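Local coordinates for spindle assembly abnormal protein 6 (Caenorhabditis elegans, PDB 3PYI) that is a central scaffolding component of centrioles that ensures their nine-fold symmetry and is required for centrosome biogenesis and duplication, at residues Q20-S23 with F29-Y32; F63-S68 with I137-E142. The protein carries 1 engineered substitution. All coordinates share one frame; numbering follows the deposited sequence.

Contact 1 (Q20-S23 with F29-Y32); sequences QPLS and FKAY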
ATOM      1  N   GLN A  20      -5.807 -18.055  10.385  1.00 35.82           N
ATOM      2  CA  GLN A  20      -6.568 -18.117  11.625  1.00 45.57           C
ATOM      3  C   GLN A  20      -5.677 -18.534  12.777  1.00 45.48           C
ATOM      4  O   GLN A  20      -4.661 -19.187  12.575  1.00 45.82           O
ATOM      5  CB  GLN A  20      -7.759 -19.071  11.493  1.00 50.96           C
ATOM      6  CG  GLN A  20      -7.372 -20.504  11.189  1.00 58.95           C
ATOM      7  CD  GLN A  20      -8.570 -21.402  10.938  1.00 68.81           C
ATOM      8  OE1 GLN A  20      -8.684 -22.019   9.878  1.00 83.70           O
ATOM      9  NE2 GLN A  20      -9.465 -21.484  11.916  1.00 54.22           N
ATOM     10  N   PRO A  21      -6.047 -18.133  13.996  1.00 49.34           N
ATOM     11  CA  PRO A  21      -5.263 -18.549  15.159  1.00 47.99           C
ATOM     12  C   PRO A  21      -5.285 -20.070  15.334  1.00 55.40           C
ATOM     13  O   PRO A  21      -6.265 -20.739  14.990  1.00 43.54           O
ATOM     14  CB  PRO A  21      -5.983 -17.864  16.327  1.00 52.17           C
ATOM     15  CG  PRO A  21      -6.706 -16.692  15.692  1.00 60.83           C
ATOM     16  CD  PRO A  21      -7.130 -17.199  14.351  1.00 49.08           C
ATOM     17  N   LEU A  22      -4.203 -20.610  15.876  1.00 43.18           N
ATOM     18  CA  LEU A  22      -4.126 -22.049  16.133  1.00 54.80           C
ATOM     19  C   LEU A  22      -5.300 -22.549  16.982  1.00 65.31           C
ATOM     20  O   LEU A  22      -5.872 -23.602  16.691  1.00 64.86           O
ATOM     21  CB  LEU A  22      -2.784 -22.413  16.771  1.00 58.59           C
ATOM     22  CG  LEU A  22      -1.556 -22.071  15.921  1.00 66.57           C
ATOM     23  CD1 LEU A  22      -0.268 -22.384  16.671  1.00 75.44           C
ATOM     24  CD2 LEU A  22      -1.589 -22.806  14.590  1.00 64.06           C
ATOM     25  N   SER A  23      -5.660 -21.801  18.024  1.00 69.75           N
ATOM     26  CA  SER A  23      -6.876 -22.094  18.795  1.00 70.54           C
ATOM     27  C   SER A  23      -7.308 -20.894  19.635  1.00 64.57           C
ATOM     28  O   SER A  23      -6.668 -19.841  19.594  1.00 59.88           O
ATOM     29  CB  SER A  23      -6.708 -23.339  19.680  1.00 59.31           C
ATOM     30  OG  SER A  23      -6.065 -23.031  20.903  1.00 53.40           O
ATOM     31  N   PHE A  29      -0.891 -17.747  14.143  1.00 53.66           N
ATOM     32  CA  PHE A  29      -1.696 -18.109  12.985  1.00 53.33           C
ATOM     33  C   PHE A  29      -1.189 -19.326  12.215  1.00 65.42           C
ATOM     34  O   PHE A  29       0.001 -19.660  12.234  1.00 61.52           O
ATOM     35  CB  PHE A  29      -1.815 -16.921  12.027  1.00 66.14           C
ATOM     36  CG  PHE A  29      -2.638 -15.793  12.563  1.00 79.07           C
ATOM     37  CD1 PHE A  29      -3.942 -15.604  12.131  1.00 78.40           C
ATOM     38  CD2 PHE A  29      -2.115 -14.924  13.506  1.00 98.78           C
ATOM     39  CE1 PHE A  29      -4.707 -14.564  12.623  1.00 75.18           C
ATOM     40  CE2 PHE A  29      -2.878 -13.880  14.004  1.00102.92           C
ATOM     41  CZ  PHE A  29      -4.177 -13.700  13.560  1.00 83.46           C
ATOM     42  N   LYS A  30      -2.126 -19.979  11.541  1.00 45.58           N
ATOM     43  CA  LYS A  30      -1.838 -21.006  10.551  1.00 31.75           C
ATOM     44  C   LYS A  30      -2.495 -20.535   9.257  1.00 36.25           C
ATOM     45  O   LYS A  30      -3.477 -19.794   9.293  1.00 42.54           O
ATOM     46  CB  LYS A  30      -2.397 -22.358  11.000  1.00 40.62           C
ATOM     47  CG  LYS A  30      -3.848 -22.314  11.470  1.00 37.55           C
ATOM     48  CD  LYS A  30      -4.256 -23.654  12.063  1.00 41.66           C
ATOM     49  CE  LYS A  30      -5.716 -23.635  12.501  1.00 55.04           C
ATOM     50  NZ  LYS A  30      -6.188 -24.986  12.927  1.00 54.82           N
ATOM     51  N   ALA A  31      -1.950 -20.956   8.123  1.00 38.16           N
ATOM     52  CA  ALA A  31      -2.377 -20.428   6.834  1.00 36.15           C
ATOM     53  C   ALA A  31      -2.654 -21.566   5.859  1.00 30.15           C
ATOM     54  O   ALA A  31      -1.852 -22.497   5.736  1.00 37.59           O
ATOM     55  CB  ALA A  31      -1.304 -19.490   6.270  1.00 31.43           C
ATOM     56  N   TYR A  32      -3.791 -21.497   5.180  1.00 26.95           N
ATOM     57  CA  TYR A  32      -4.095 -22.453   4.126  1.00 35.54           C
ATOM     58  C   TYR A  32      -4.625 -21.733   2.894  1.00 36.71           C
ATOM     59  O   TYR A  32      -5.301 -20.710   3.013  1.00 36.21           O
ATOM     60  CB  TYR A  32      -5.128 -23.476   4.618  1.00 34.21           C
ATOM     61  CG  TYR A  32      -4.662 -24.326   5.800  1.00 29.72           C
ATOM     62  CD1 TYR A  32      -3.644 -25.252   5.654  1.00 30.52           C
ATOM     63  CD2 TYR A  32      -5.260 -24.199   7.047  1.00 32.34           C
ATOM     64  CE1 TYR A  32      -3.224 -26.033   6.725  1.00 31.91           C
ATOM     65  CE2 TYR A  32      -4.852 -24.965   8.122  1.00 31.80           C
ATOM     66  CZ  TYR A  32      -3.829 -25.885   7.956  1.00 37.51           C
ATOM     67  OH  TYR A  32      -3.399 -26.671   9.007  1.00 34.07           O
TER
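Lys30 and Gln20 face each other as a hydrogen-bonded antiparallel pair near the turn end of a beta hairpin, where strands 7-23 and 29-44 of the N-terminal domain meet. Gln20 N donates to Lys30 O at 3.1 Å, and Lys30 N returns a bond to Gln20 O at 2.9 Å. Both side chains therefore emerge on the same sheet face, where that of Lys30 runs over the partner strand. Its CB meets Leu22 CD2 at 3.7 Å. CG sits between the backbone N and the carbonyl carbon (chi1 49°), which brings it to 3.4 Å from Gln20 O. From there the chain is extended: CD remains beside the same methyl, Leu22 CD2, at 3.8 Å, and CE reaches Gln20 CG, also at 3.8 Å. At the tip, NZ is 4.0 Å from Leu22 O, a proximity rather than a bond. Cutting this side chain back to an alanine is likely to uncover Gln20 CG, which CE now covers, and to leave Leu22 CD2 with CB alone of its three Lys30 neighbours. Beyond the pair, Leu22 and Ser23 form a classic beta bulge opposite Gln26. The Phe29 ring lies alongside Pro21, and its CD1 comes obliquely to 3.5 Å from Gln20 C.

Contact 2 (F63-S68 with I137-E142); sequences FEFLFS and IILDAE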
ATOM      1  N   PHE A  63     -19.413 -24.907   7.712  1.00 43.94           N
ATOM      2  CA  PHE A  63     -20.767 -24.374   7.627  1.00 43.01           C
ATOM      3  C   PHE A  63     -20.926 -23.087   8.427  1.00 45.84           C
ATOM      4  O   PHE A  63     -21.786 -22.263   8.123  1.00 50.66           O
ATOM      5  CB  PHE A  63     -21.790 -25.410   8.117  1.00 46.85           C
ATOM      6  CG  PHE A  63     -21.735 -26.727   7.380  1.00 45.45           C
ATOM      7  CD1 PHE A  63     -21.182 -26.809   6.107  1.00 53.20           C
ATOM      8  CD2 PHE A  63     -22.251 -27.877   7.959  1.00 47.17           C
ATOM      9  CE1 PHE A  63     -21.139 -28.019   5.430  1.00 64.84           C
ATOM     10  CE2 PHE A  63     -22.207 -29.097   7.289  1.00 59.42           C
ATOM     11  CZ  PHE A  63     -21.650 -29.166   6.023  1.00 62.33           C
ATOM     12  N   GLU A  64     -20.097 -22.928   9.452  1.00 50.57           N
ATOM     13  CA  GLU A  64     -20.095 -21.714  10.264  1.00 55.20           C
ATOM     14  C   GLU A  64     -19.284 -20.596   9.614  1.00 54.43           C
ATOM     15  O   GLU A  64     -19.177 -19.502  10.167  1.00 59.17           O
ATOM     16  CB  GLU A  64     -19.532 -22.000  11.655  1.00 64.60           C
ATOM     17  CG  GLU A  64     -20.252 -23.097  12.411  1.00 75.04           C
ATOM     18  CD  GLU A  64     -19.351 -23.766  13.429  1.00 84.20           C
ATOM     19  OE1 GLU A  64     -18.128 -23.486  13.410  1.00 61.65           O
ATOM     20  OE2 GLU A  64     -19.863 -24.574  14.236  1.00101.36           O
ATOM     21  N   PHE A  65     -18.692 -20.876   8.456  1.00 48.61           N
ATOM     22  CA  PHE A  65     -17.965 -19.853   7.710  1.00 49.57           C
ATOM     23  C   PHE A  65     -18.928 -19.013   6.854  1.00 44.27           C
ATOM     24  O   PHE A  65     -19.099 -19.249   5.659  1.00 40.37           O
ATOM     25  CB  PHE A  65     -16.856 -20.473   6.855  1.00 38.42           C
ATOM     26  CG  PHE A  65     -15.828 -19.482   6.390  1.00 48.90           C
ATOM     27  CD1 PHE A  65     -14.714 -19.215   7.163  1.00 49.00           C
ATOM     28  CD2 PHE A  65     -15.981 -18.803   5.184  1.00 31.64           C
ATOM     29  CE1 PHE A  65     -13.769 -18.299   6.743  1.00 50.11           C
ATOM     30  CE2 PHE A  65     -15.039 -17.897   4.757  1.00 39.91           C
ATOM     31  CZ  PHE A  65     -13.932 -17.635   5.537  1.00 40.64           C
ATOM     32  N   LEU A  66     -19.558 -18.034   7.495  1.00 36.01           N
ATOM     33  CA  LEU A  66     -20.538 -17.169   6.847  1.00 38.62           C
ATOM     34  C   LEU A  66     -20.349 -15.759   7.359  1.00 35.05           C
ATOM     35  O   LEU A  66     -20.685 -15.466   8.509  1.00 35.48           O
ATOM     36  CB  LEU A  66     -21.953 -17.634   7.177  1.00 48.28           C
ATOM     37  CG  LEU A  66     -22.561 -18.626   6.195  1.00 61.22           C
ATOM     38  CD1 LEU A  66     -23.731 -19.370   6.830  1.00 68.41           C
ATOM     39  CD2 LEU A  66     -22.992 -17.878   4.941  1.00 58.82           C
ATOM     40  N   PHE A  67     -19.800 -14.889   6.513  1.00 27.55           N
ATOM     41  CA  PHE A  67     -19.480 -13.542   6.939  1.00 31.56           C
ATOM     42  C   PHE A  67     -19.992 -12.517   5.940  1.00 35.48           C
ATOM     43  O   PHE A  67     -19.961 -12.745   4.726  1.00 32.11           O
ATOM     44  CB  PHE A  67     -17.962 -13.381   7.128  1.00 31.93           C
ATOM     45  CG  PHE A  67     -17.396 -14.251   8.196  1.00 32.28           C
ATOM     46  CD1 PHE A  67     -17.312 -13.798   9.502  1.00 29.39           C
ATOM     47  CD2 PHE A  67     -16.943 -15.530   7.901  1.00 37.45           C
ATOM     48  CE1 PHE A  67     -16.794 -14.603  10.495  1.00 31.79           C
ATOM     49  CE2 PHE A  67     -16.426 -16.341   8.893  1.00 34.58           C
ATOM     50  CZ  PHE A  67     -16.353 -15.876  10.193  1.00 32.41           C
ATOM     51  N   SER A  68     -20.467 -11.387   6.449  1.00 31.87           N
ATOM     52  CA  SER A  68     -20.883 -10.304   5.571  1.00 30.97           C
ATOM     53  C   SER A  68     -20.658  -8.941   6.199  1.00 25.12           C
ATOM     54  O   SER A  68     -20.494  -8.806   7.414  1.00 27.22           O
ATOM     55  CB  SER A  68     -22.368 -10.441   5.205  1.00 34.64           C
ATOM     56  OG  SER A  68     -23.181 -10.136   6.322  1.00 41.82           O
ATOM     57  N   ILE A 137      -7.979 -13.762   3.846  1.00 28.85           N
ATOM     58  CA  ILE A 137      -9.070 -13.738   4.800  1.00 29.18           C
ATOM     59  C   ILE A 137      -8.526 -14.089   6.163  1.00 32.30           C
ATOM     60  O   ILE A 137      -7.941 -15.147   6.354  1.00 36.13           O
ATOM     61  CB  ILE A 137     -10.201 -14.680   4.417  1.00 32.24           C
ATOM     62  CG1 ILE A 137     -10.893 -14.154   3.153  1.00 37.70           C
ATOM     63  CG2 ILE A 137     -11.218 -14.758   5.554  1.00 44.08           C
ATOM     64  CD1 ILE A 137     -11.904 -15.110   2.574  1.00 55.31           C
ATOM     65  N   ILE A 138      -8.700 -13.192   7.118  1.00 32.90           N
ATOM     66  CA  ILE A 138      -8.151 -13.430   8.446  1.00 34.88           C
ATOM     67  C   ILE A 138      -9.263 -13.604   9.467  1.00 40.64           C
ATOM     68  O   ILE A 138     -10.055 -12.686   9.690  1.00 32.56           O
ATOM     69  CB  ILE A 138      -7.238 -12.272   8.879  1.00 39.59           C
ATOM     70  CG1 ILE A 138      -6.263 -11.926   7.747  1.00 43.24           C
ATOM     71  CG2 ILE A 138      -6.503 -12.643  10.162  1.00 32.58           C
ATOM     72  CD1 ILE A 138      -5.458 -10.661   7.979  1.00 58.71           C
ATOM     73  N   LEU A 139      -9.326 -14.785  10.082  1.00 34.18           N
ATOM     74  CA  LEU A 139     -10.368 -15.066  11.063  1.00 32.37           C
ATOM     75  C   LEU A 139     -10.003 -14.646  12.474  1.00 41.23           C
ATOM     76  O   LEU A 139      -8.842 -14.727  12.895  1.00 41.89           O
ATOM     77  CB  LEU A 139     -10.715 -16.551  11.108  1.00 33.19           C
ATOM     78  CG  LEU A 139     -11.515 -17.114   9.944  1.00 54.16           C
ATOM     79  CD1 LEU A 139     -11.635 -18.633  10.090  1.00 41.28           C
ATOM     80  CD2 LEU A 139     -12.877 -16.455   9.889  1.00 52.36           C
ATOM     81  N   ASP A 140     -11.030 -14.205  13.191  1.00 36.34           N
ATOM     82  CA  ASP A 140     -11.015 -14.071  14.637  1.00 43.92           C
ATOM     83  C   ASP A 140     -10.758 -15.459  15.209  1.00 51.51           C
ATOM     84  O   ASP A 140     -11.083 -16.459  14.564  1.00 44.88           O
ATOM     85  CB  ASP A 140     -12.408 -13.618  15.094  1.00 45.50           C
ATOM     86  CG  ASP A 140     -12.358 -12.608  16.207  1.00 68.27           C
ATOM     87  OD1 ASP A 140     -11.297 -12.494  16.855  1.00 96.06           O
ATOM     88  OD2 ASP A 140     -13.377 -11.924  16.431  1.00 76.40           O
ATOM     89  N   ALA A 141     -10.213 -15.539  16.421  1.00 44.17           N
ATOM     90  CA  ALA A 141     -10.024 -16.839  17.062  1.00 54.43           C
ATOM     91  C   ALA A 141     -11.372 -17.515  17.311  1.00 58.42           C
ATOM     92  O   ALA A 141     -11.498 -18.732  17.205  1.00 50.46           O
ATOM     93  CB  ALA A 141      -9.245 -16.700  18.365  1.00 58.37           C
ATOM     94  N   GLU A 142     -12.384 -16.719  17.635  1.00 55.39           N
ATOM     95  CA  GLU A 142     -13.719 -17.251  17.894  1.00 56.19           C
ATOM     96  C   GLU A 142     -14.603 -17.248  16.648  1.00 56.57           C
ATOM     97  O   GLU A 142     -15.761 -17.653  16.704  1.00 59.28           O
ATOM     98  CB  GLU A 142     -14.413 -16.447  18.992  1.00 65.33           C
ATOM     99  CG  GLU A 142     -13.644 -16.372  20.288  1.00 85.04           C
ATOM    100  CD  GLU A 142     -14.336 -15.504  21.312  1.00 97.30           C
ATOM    101  OE1 GLU A 142     -15.566 -15.645  21.466  1.00 97.28           O
ATOM    102  OE2 GLU A 142     -13.655 -14.684  21.962  1.00105.17           O
TER
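The ring of Phe65 presents its edge to Leu139 and Ile137: Leu139 CD1 lies in the ring plane, 4.0 Å from Phe65 CE1, and Ile137 CG2 stands near that plane, 4.0 Å from Phe65 CZ. One face of the same ring takes Phe67 CE2, 3.8 Å above the plane and displaced toward the rim. These groups meet in the interior of the beta-sandwich that forms the N-terminal domain of SAS-6. The backbones do not pair here; Phe65 and Leu139, the residues with the nearest CA atoms, are still 9.6 Å apart, and only side chains meet across the gap between the two segments.

Leu139 is the common partner of both rings. Its CD2 approaches Phe65 CE1 obliquely at 3.8 Å and also reaches Phe67, whose side chain it crosses at about a right angle. Phe65 and Phe67 come from one segment but start out differently. Phe65 is the centre of an inverse gamma turn, with a weak bond from Leu66 N to Glu64 O, and its CG lies anti to the backbone N (chi1 -163°), extending the ring toward strand 133-139. In Phe67, whose CB already points toward that strand, CG lies beside the backbone N (chi1 -63°), and the far end of the ring, CE2 and CZ, is what meets Leu139 CD2.

Ile57 of strand 51-58 touches Phe65, Phe67 and Ile137, while Cys146 of strand 145-152 packs on Phe67 and Leu139. Arg59 makes a cation-pi contact with Phe65, placing a charged group beside the ring. All four residues that meet across the contact are buried, and their closest approach is between Phe67 CZ and Leu139 CD2, at 3.5 Å.

From the N terminus, strand 7-23 leads through a short connection containing strand 26-27, and contact 1 closes that local loop as strand 29-44 sets out. Contact 2 opens later, at 63-68, and closes at 137-142, enclosing helices 73-83 and 92-100 in a much longer excursion. The two are in series and neither nest nor cross. They nevertheless meet in space, their centres about 12 Å apart, because strand 133-139 returns beside strand 7-23 in the sheet. Pro21 CG packs on Ala141 CA at 3.6 Å, and Phe29 CE1 on Ile138 CG2 at the same distance, joining the hairpin end to strand 133-139 and the loop after it; Leu139, which reaches the aromatic cluster, also touches Gln20 and Pro21.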